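Local coordinates for haemagglutinin I (Physarum polycephalum, PDB 3A5P), which probably binds carbohydrate as a haemagglutinating lectin, and may represent a minimal carbohydrate recognition domain of the legume lectin fold, at residues T57-G61 and D62-F66. Residues are numbered along the deposited sequence; the frame is centred on the assembly and turned at random.
Sequences TVHNG and DDRAF
A β-hairpin with a two-residue loop, closed by a type II' turn from N60 to D63 and broken by a classic β bulge, joins strands 54-60 and 63-70 of the five-stranded antiparallel sheet in this legume-lectin-like fold. N60 and D63 form the hydrogen-bonded pair that closes it: N60 N donates to D63 O at 2.7 Å, while D63 N reaches N60 O from above the carbonyl plane, 57° out of it. G61, with its positive phi of 61°, occupies the first corner of the turn. At the bulge, A65 and F66 of one strand are set against the single residue V58 of the other; A65 N binds V58 O at 2.8 Å, F66 N adds a weak bond to that oxygen, and V58 N donates to F66 O. V58 CG2 packs 4.0 Å from F66 CE1, and both side chains touch L98 and I88 of the opposing sheet.

On the face carrying H59 and R64, the arginine's CG sits over one side of the imidazole, 4.3 Å from the ring centroid, in a CH-π contact. Beyond it the arginine chain bends at chi3 (-91°), bringing one guanidinium face under T57 CG2. The C-terminal carboxylate of A104 of the second subunit takes a hydrogen bond from H59 NE2 on its O and forms a salt bridge through OXT with R64 NH2, which also hydrogen-bonds to G46 O of its own chain. The T57 methyl CG2 lies 3.7 Å from R64 NH1.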
loop_
_atom_site.group_PDB
_atom_site.type_symbol
_atom_site.label_atom_id
_atom_site.label_comp_id
_atom_site.label_asym_id
_atom_site.label_seq_id
_atom_site.Cartn_x
_atom_site.Cartn_y
_atom_site.Cartn_z
ATOM N N THR A 57 -11.190 -2.145 9.679
ATOM C CA THR A 57 -10.097 -3.084 9.943
ATOM C C THR A 57 -8.781 -2.517 9.422
ATOM O O THR A 57 -8.740 -1.899 8.361
ATOM C CB THR A 57 -10.377 -4.429 9.305
ATOM O OG1 THR A 57 -11.575 -4.947 9.892
ATOM C CG2 THR A 57 -9.219 -5.390 9.550
ATOM N N VAL A 58 -7.733 -2.687 10.213
ATOM C CA VAL A 58 -6.422 -2.135 9.878
ATOM C C VAL A 58 -5.440 -3.277 9.665
ATOM O O VAL A 58 -5.302 -4.170 10.532
ATOM C CB VAL A 58 -5.939 -1.165 10.979
ATOM C CG1 VAL A 58 -4.542 -0.587 10.649
ATOM C CG2 VAL A 58 -6.950 -0.047 11.155
ATOM N N HIS A 59 -4.787 -3.266 8.497
ATOM C CA HIS A 59 -3.682 -4.177 8.230
ATOM C C HIS A 59 -2.352 -3.423 8.207
ATOM O O HIS A 59 -2.213 -2.375 7.548
ATOM C CB HIS A 59 -3.900 -4.935 6.919
ATOM C CG HIS A 59 -4.895 -6.041 7.037
ATOM N ND1 HIS A 59 -6.251 -5.825 6.979
ATOM C CD2 HIS A 59 -4.728 -7.370 7.241
ATOM C CE1 HIS A 59 -6.884 -6.975 7.138
ATOM N NE2 HIS A 59 -5.982 -7.929 7.289
ATOM N N ASN A 60 -1.386 -3.934 8.949
ATOM C CA ASN A 60 -0.030 -3.379 8.932
ATOM C C ASN A 60 0.793 -4.245 7.970
ATOM O O ASN A 60 1.233 -5.351 8.318
ATOM C CB ASN A 60 0.541 -3.359 10.356
ATOM C CG ASN A 60 1.840 -2.568 10.470
ATOM O OD1 ASN A 60 2.319 -1.966 9.497
ATOM N ND2 ASN A 60 2.423 -2.582 11.665
ATOM N N GLY A 61 0.964 -3.763 6.733
ATOM C CA GLY A 61 1.501 -4.616 5.676
ATOM C C GLY A 61 0.531 -5.776 5.497
ATOM O O GLY A 61 -0.689 -5.553 5.323
ATOM N N ASP A 62 1.067 -6.999 5.569
ATOM C CA ASP A 62 0.294 -8.236 5.365
ATOM C C ASP A 62 -0.684 -8.501 6.514
ATOM O O ASP A 62 -1.735 -9.113 6.326
ATOM C CB ASP A 62 1.233 -9.463 5.313
ATOM C CG ASP A 62 1.945 -9.663 3.962
ATOM O OD1 ASP A 62 2.405 -8.723 3.326
ATOM O OD2 ASP A 62 2.113 -10.831 3.556
ATOM N N ASP A 63 -0.310 -8.066 7.705
ATOM C CA ASP A 63 -0.910 -8.590 8.932
ATOM C C ASP A 63 -2.029 -7.745 9.531
ATOM O O ASP A 63 -1.954 -6.517 9.588
ATOM C CB ASP A 63 0.174 -8.829 9.962
ATOM C CG ASP A 63 1.252 -9.763 9.447
ATOM O OD1 ASP A 63 0.935 -10.800 8.788
ATOM O OD2 ASP A 63 2.418 -9.439 9.690
ATOM N N ARG A 64 -3.069 -8.425 9.990
ATOM C CA ARG A 64 -4.142 -7.725 10.657
ATOM C C ARG A 64 -3.617 -7.153 11.971
ATOM O O ARG A 64 -3.111 -7.888 12.833
ATOM C CB ARG A 64 -5.339 -8.628 10.864
ATOM C CG ARG A 64 -6.574 -7.842 11.202
ATOM C CD ARG A 64 -7.627 -8.750 11.689
ATOM N NE ARG A 64 -8.474 -9.219 10.613
ATOM C CZ ARG A 64 -9.778 -9.012 10.555
ATOM N NH1 ARG A 64 -10.379 -8.334 11.512
ATOM N NH2 ARG A 64 -10.479 -9.497 9.548
ATOM N N ALA A 65 -3.691 -5.830 12.091
ATOM C CA ALA A 65 -3.194 -5.118 13.266
ATOM C C ALA A 65 -4.272 -5.058 14.360
ATOM O O ALA A 65 -4.046 -5.510 15.498
ATOM C CB ALA A 65 -2.732 -3.718 12.875
ATOM N N PHE A 66 -5.438 -4.519 14.010
ATOM C CA PHE A 66 -6.585 -4.384 14.928
ATOM C C PHE A 66 -7.791 -3.872 14.174
ATOM O O PHE A 66 -7.686 -3.527 12.990
ATOM C CB PHE A 66 -6.285 -3.446 16.128
ATOM C CG PHE A 66 -5.452 -2.227 15.778
ATOM C CD1 PHE A 66 -6.016 -1.140 15.096
ATOM C CD2 PHE A 66 -4.096 -2.171 16.127
ATOM C CE1 PHE A 66 -5.233 -0.010 14.765
ATOM C CE2 PHE A 66 -3.308 -1.050 15.799
ATOM C CZ PHE A 66 -3.887 0.032 15.125
#